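Local coordinates for protein SMG-7 (Caenorhabditis elegans, PDB 3ZHE), which forms a heterodimer with SMG-5 through 14-3-3-like domains and takes part in efficient nonsense-mediated mRNA decay, at residues 8-12 / 28-32; 33-37 / 89-95. All coordinates share one frame; numbering follows the deposited sequence.

Contact 1: residues 8-12 / 28-32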
loop_
_atom_site.group_PDB
_atom_site.type_symbol
_atom_site.label_atom_id
_atom_site.label_comp_id
_atom_site.label_asym_id
_atom_site.label_seq_id
_atom_site.Cartn_x
_atom_site.Cartn_y
_atom_site.Cartn_z
ATOM N N LEU B 8 16.480 25.788 5.919
ATOM C CA LEU B 8 15.232 25.148 6.316
ATOM C C LEU B 8 15.248 24.803 7.804
ATOM O O LEU B 8 14.208 24.814 8.459
ATOM C CB LEU B 8 14.986 23.888 5.481
ATOM C CG LEU B 8 14.736 24.102 3.986
ATOM C CD1 LEU B 8 14.822 22.789 3.223
ATOM C CD2 LEU B 8 13.387 24.769 3.752
ATOM N N THR B 9 16.433 24.505 8.330
ATOM C CA THR B 9 16.593 24.170 9.743
ATOM C C THR B 9 16.347 25.394 10.618
ATOM O O THR B 9 15.627 25.320 11.615
ATOM C CB THR B 9 18.001 23.612 10.046
ATOM O OG1 THR B 9 18.287 22.515 9.169
ATOM C CG2 THR B 9 18.091 23.140 11.492
ATOM N N VAL B 10 16.956 26.515 10.240
ATOM C CA VAL B 10 16.746 27.774 10.951
ATOM C C VAL B 10 15.274 28.168 10.904
ATOM O O VAL B 10 14.690 28.558 11.918
ATOM C CB VAL B 10 17.595 28.914 10.356
ATOM C CG1 VAL B 10 17.211 30.249 10.977
ATOM C CG2 VAL B 10 19.076 28.634 10.553
ATOM N N GLU B 11 14.680 28.054 9.720
ATOM C CA GLU B 11 13.264 28.351 9.537
ATOM C C GLU B 11 12.392 27.432 10.388
ATOM O O GLU B 11 11.313 27.825 10.837
ATOM C CB GLU B 11 12.882 28.227 8.059
ATOM C CG GLU B 11 13.571 29.238 7.156
ATOM C CD GLU B 11 13.525 28.840 5.695
ATOM O OE1 GLU B 11 12.982 27.757 5.391
ATOM O OE2 GLU B 11 14.033 29.608 4.850
ATOM N N LEU B 12 12.866 26.211 10.610
ATOM C CA LEU B 12 12.142 25.252 11.436
ATOM C C LEU B 12 12.209 25.646 12.905
ATOM O O LEU B 12 11.198 25.635 13.609
ATOM C CB LEU B 12 12.708 23.841 11.252
ATOM C CG LEU B 12 12.107 22.763 12.158
ATOM C CD1 LEU B 12 10.649 22.502 11.802
ATOM C CD2 LEU B 12 12.917 21.475 12.101
ATOM N N HIS B 28 5.827 22.279 7.906
ATOM C CA HIS B 28 7.226 22.587 7.631
ATOM C C HIS B 28 8.085 21.322 7.686
ATOM O O HIS B 28 9.028 21.169 6.909
ATOM C CB HIS B 28 7.764 23.647 8.592
ATOM C CG HIS B 28 9.090 24.209 8.182
ATOM N ND1 HIS B 28 9.219 25.187 7.221
ATOM C CD2 HIS B 28 10.347 23.919 8.596
ATOM C CE1 HIS B 28 10.497 25.482 7.064
ATOM N NE2 HIS B 28 11.203 24.726 7.886
ATOM N N LEU B 29 7.752 20.416 8.602
ATOM C CA LEU B 29 8.438 19.130 8.677
ATOM C C LEU B 29 8.199 18.316 7.412
ATOM O O LEU B 29 9.086 17.597 6.954
ATOM C CB LEU B 29 8.005 18.333 9.909
ATOM C CG LEU B 29 8.782 18.609 11.198
ATOM C CD1 LEU B 29 8.401 17.615 12.284
ATOM C CD2 LEU B 29 10.283 18.577 10.944
ATOM N N MET B 30 6.998 18.430 6.852
ATOM C CA MET B 30 6.685 17.784 5.580
ATOM C C MET B 30 7.559 18.350 4.466
ATOM O O MET B 30 8.105 17.604 3.641
ATOM C CB MET B 30 5.208 17.970 5.228
ATOM C CG MET B 30 4.258 17.107 6.037
ATOM S SD MET B 30 2.537 17.560 5.764
ATOM C CE MET B 30 1.700 16.123 6.424
ATOM N N LYS B 31 7.687 19.674 4.450
ATOM C CA LYS B 31 8.521 20.342 3.458
ATOM C C LYS B 31 9.978 19.901 3.568
ATOM O O LYS B 31 10.639 19.655 2.557
ATOM C CB LYS B 31 8.418 21.860 3.604
ATOM C CG LYS B 31 9.273 22.627 2.611
ATOM C CD LYS B 31 9.139 24.128 2.791
ATOM C CE LYS B 31 10.046 24.865 1.821
ATOM N NZ LYS B 31 9.974 26.340 1.995
ATOM N N MET B 32 10.472 19.798 4.797
ATOM C CA MET B 32 11.839 19.339 5.034
ATOM C C MET B 32 12.003 17.861 4.674
ATOM O O MET B 32 13.097 17.421 4.315
ATOM C CB MET B 32 12.260 19.595 6.485
ATOM C CG MET B 32 12.266 21.069 6.878
ATOM S SD MET B 32 13.020 21.382 8.486
ATOM C CE MET B 32 14.708 20.865 8.182
#
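H28 reaches across from helix 22-35 to the backbone of L8 on helix 3-14. The two helices form an antiparallel hairpin at the start of the all-helical, 14-3-3-like part of the chain. Their axes approach to 10.6 Å in the segments 8-12 and 28-32, at 168° between directions. The H28 ring enters edge-on. Its NE2 donates to L8 O at 3.1 Å, and the bond is nearly straight, with an N-H...O angle of 172°. The oxygen lies in the ring plane, and the donor sits on a lone pair in the carbonyl plane. The same L8 O also takes the helical bond from L12 N, so two donors grip it. On the ring edge, L12 CD1 meets H28 CD2 at 3.5 Å. E11 OE1 also lies at the edge, near CE1, with its carboxylate turned steeply against the ring. It makes no direct bond to the ring; its charge could favour a protonated H28, though K31 is nearby too. A leucine here removes the N-H and would probably leave L8 O with only the L12 amide as donor. Beside the ring, L12 packs CD1 on L29 CD2 at 4.0 Å. L29 in turn leans on F45 and F49 of helix 45-63, and K31 packs on I124 of the SMG-5 chain. The K31 chain is extended and crosses L8 at about a right angle, with CE 3.9 Å from L8 CD2. M32 SD lies 3.6 Å from L12 CD2. The chain bends at chi3 (64°), which puts M32 CE 4.1 Å from L8 CB.

Contact 2: residues 33-37 / 89-95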
loop_
_atom_site.group_PDB
_atom_site.type_symbol
_atom_site.label_atom_id
_atom_site.label_comp_id
_atom_site.label_asym_id
_atom_site.label_seq_id
_atom_site.Cartn_x
_atom_site.Cartn_y
_atom_site.Cartn_z
ATOM N N PHE B 33 10.916 17.101 4.770
ATOM C CA PHE B 33 10.930 15.693 4.384
ATOM C C PHE B 33 11.099 15.563 2.875
ATOM O O PHE B 33 12.012 14.889 2.398
ATOM C CB PHE B 33 9.643 14.989 4.828
ATOM C CG PHE B 33 9.814 14.107 6.034
ATOM C CD1 PHE B 33 10.444 12.876 5.932
ATOM C CD2 PHE B 33 9.331 14.504 7.269
ATOM C CE1 PHE B 33 10.596 12.065 7.046
ATOM C CE2 PHE B 33 9.478 13.700 8.383
ATOM C CZ PHE B 33 10.111 12.479 8.273
ATOM N N VAL B 34 10.212 16.220 2.133
ATOM C CA VAL B 34 10.270 16.222 0.673
ATOM C C VAL B 34 11.605 16.774 0.167
ATOM O O VAL B 34 12.170 16.268 -0.807
ATOM C CB VAL B 34 9.100 17.036 0.078
ATOM C CG1 VAL B 34 9.305 17.284 -1.407
ATOM C CG2 VAL B 34 7.777 16.324 0.331
ATOM N N ALA B 35 12.106 17.801 0.848
ATOM C CA ALA B 35 13.377 18.424 0.490
ATOM C C ALA B 35 14.548 17.444 0.562
ATOM O O ALA B 35 15.394 17.412 -0.332
ATOM C CB ALA B 35 13.642 19.631 1.378
ATOM N N ASP B 36 14.591 16.647 1.625
ATOM C CA ASP B 36 15.689 15.707 1.835
ATOM C C ASP B 36 15.269 14.586 2.787
ATOM O O ASP B 36 15.626 14.601 3.966
ATOM C CB ASP B 36 16.910 16.447 2.394
ATOM C CG ASP B 36 18.203 15.668 2.221
ATOM O OD1 ASP B 36 18.169 14.421 2.264
ATOM O OD2 ASP B 36 19.259 16.311 2.045
ATOM N N PHE B 37 14.518 13.618 2.266
ATOM C CA PHE B 37 14.002 12.501 3.060
ATOM C C PHE B 37 15.104 11.759 3.812
ATOM O O PHE B 37 14.941 11.412 4.982
ATOM C CB PHE B 37 13.225 11.530 2.164
ATOM C CG PHE B 37 12.830 10.247 2.843
ATOM C CD1 PHE B 37 11.702 10.191 3.645
ATOM C CD2 PHE B 37 13.578 9.092 2.667
ATOM C CE1 PHE B 37 11.335 9.010 4.268
ATOM C CE2 PHE B 37 13.216 7.909 3.287
ATOM C CZ PHE B 37 12.093 7.868 4.086
ATOM N N VAL B 89 5.896 11.365 1.207
ATOM C CA VAL B 89 7.188 10.693 1.124
ATOM C C VAL B 89 7.246 9.772 -0.094
ATOM O O VAL B 89 8.222 9.797 -0.848
ATOM C CB VAL B 89 7.519 9.912 2.412
ATOM C CG1 VAL B 89 8.583 8.861 2.140
ATOM C CG2 VAL B 89 7.975 10.874 3.499
ATOM N N HIS B 90 6.196 8.979 -0.293
ATOM C CA HIS B 90 6.123 8.079 -1.445
ATOM C C HIS B 90 6.194 8.834 -2.769
ATOM O O HIS B 90 6.848 8.395 -3.713
ATOM C CB HIS B 90 4.833 7.261 -1.404
ATOM C CG HIS B 90 4.932 6.013 -0.584
ATOM N ND1 HIS B 90 3.989 5.667 0.358
ATOM C CD2 HIS B 90 5.855 5.024 -0.575
ATOM C CE1 HIS B 90 4.331 4.520 0.919
ATOM N NE2 HIS B 90 5.459 4.109 0.371
ATOM N N TYR B 91 5.513 9.973 -2.817
ATOM C CA TYR B 91 5.389 10.784 -4.025
ATOM C C TYR B 91 6.736 11.237 -4.592
ATOM O O TYR B 91 6.867 11.460 -5.795
ATOM C CB TYR B 91 4.519 12.006 -3.717
ATOM C CG TYR B 91 4.027 12.775 -4.923
ATOM C CD1 TYR B 91 2.831 12.436 -5.543
ATOM C CD2 TYR B 91 4.741 13.855 -5.423
ATOM C CE1 TYR B 91 2.369 13.140 -6.636
ATOM C CE2 TYR B 91 4.288 14.566 -6.518
ATOM C CZ TYR B 91 3.101 14.204 -7.119
ATOM O OH TYR B 91 2.644 14.910 -8.209
ATOM N N HIS B 92 7.734 11.367 -3.722
ATOM C CA HIS B 92 9.018 11.936 -4.121
ATOM C C HIS B 92 10.188 10.949 -4.106
ATOM O O HIS B 92 11.178 11.152 -4.807
ATOM C CB HIS B 92 9.351 13.156 -3.255
ATOM C CG HIS B 92 8.581 14.387 -3.620
ATOM N ND1 HIS B 92 9.113 15.395 -4.396
ATOM C CD2 HIS B 92 7.319 14.775 -3.315
ATOM C CE1 HIS B 92 8.213 16.348 -4.554
ATOM N NE2 HIS B 92 7.116 15.998 -3.908
ATOM N N TYR B 93 10.078 9.885 -3.314
ATOM C CA TYR B 93 11.183 8.938 -3.168
ATOM C C TYR B 93 10.777 7.490 -3.434
ATOM O O TYR B 93 9.685 7.063 -3.061
ATOM C CB TYR B 93 11.814 9.065 -1.780
ATOM C CG TYR B 93 12.579 10.352 -1.586
ATOM C CD1 TYR B 93 11.924 11.524 -1.230
ATOM C CD2 TYR B 93 13.953 10.396 -1.765
ATOM C CE1 TYR B 93 12.618 12.704 -1.057
ATOM C CE2 TYR B 93 14.658 11.573 -1.592
ATOM C CZ TYR B 93 13.985 12.723 -1.237
ATOM O OH TYR B 93 14.677 13.899 -1.063
ATOM N N GLU B 94 11.668 6.742 -4.077
ATOM C CA GLU B 94 11.406 5.343 -4.409
ATOM C C GLU B 94 11.403 4.454 -3.171
ATOM O O GLU B 94 12.376 3.750 -2.902
ATOM C CB GLU B 94 12.440 4.820 -5.407
ATOM C CG GLU B 94 12.480 5.565 -6.725
ATOM C CD GLU B 94 13.420 4.916 -7.720
ATOM O OE1 GLU B 94 13.826 3.758 -7.487
ATOM O OE2 GLU B 94 13.755 5.564 -8.734
ATOM N N ILE B 95 10.306 4.483 -2.426
ATOM C CA ILE B 95 10.191 3.665 -1.227
ATOM C C ILE B 95 9.862 2.226 -1.594
ATOM O O ILE B 95 8.841 1.964 -2.231
ATOM C CB ILE B 95 9.118 4.201 -0.273
ATOM C CG1 ILE B 95 9.414 5.654 0.093
ATOM C CG2 ILE B 95 9.048 3.343 0.980
ATOM C CD1 ILE B 95 10.766 5.849 0.746
#
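Y93 sets its CG anti to the carbonyl carbon (chi1 -70°), which brings its ring against F37 CB. F37 carries its own CG anti to the backbone N (chi1 171°), and this sends the phenyl ring to V89. F37 CB sits over one face of the Y93 ring, 3.6 Å from the centroid, as a CH-pi contact. The two rings themselves meet obliquely, their planes 38° apart. The Y93 hydroxyl reaches the junction between helices 22-35 and 37-42. It gives a weak hydrogen bond to V34 O and takes a weak hydrogen bond from F37 N, with OH 3.3 Å from that nitrogen. V34 CG1 makes a second CH-pi contact, over the centre of one face of the H92 ring, 3.4 Å from its centroid. V89 packs against both phenylalanines. Its CG1 lies 3.5 Å from F37 CE1, and its CG2 is 4.0 Å from F33 CD1. The end of I95 joins them, with CD1 4.1 Å from F37 CE2. F128 of helix 122-142 adds an edge-to-face ring to F37, and Y91 packs on V130 of the SMG-5 chain. D36, the first residue to leave helix 22-35, is the N-cap of helix 37-42, where its OD1 accepts from T39 N. The whole is a tight junction between two consecutive helices, packed near the end of helix 68-92, as part of the helical bundle of the 14-3-3-like domain.

Contacts 1 and 2 follow one another along the chain, and their centres are about 14 Å apart. Helix 22-35 serves both. Its 28-32 part pairs with helix 3-14 in contact 1. Its last residues and the start of helix 37-42 (33-37) meet the end of helix 68-92 in contact 2. They touch directly where L8 CD1 lies 3.8 Å from A35 CB. The contact centres lie about 33 and 28 Å from the centre of the chain, on the same side of it. Contact 1, across 16 residues, closes the N-terminal hairpin; contact 2, across 52, joins it to helix 68-92. The SMG-5 chain is close to each.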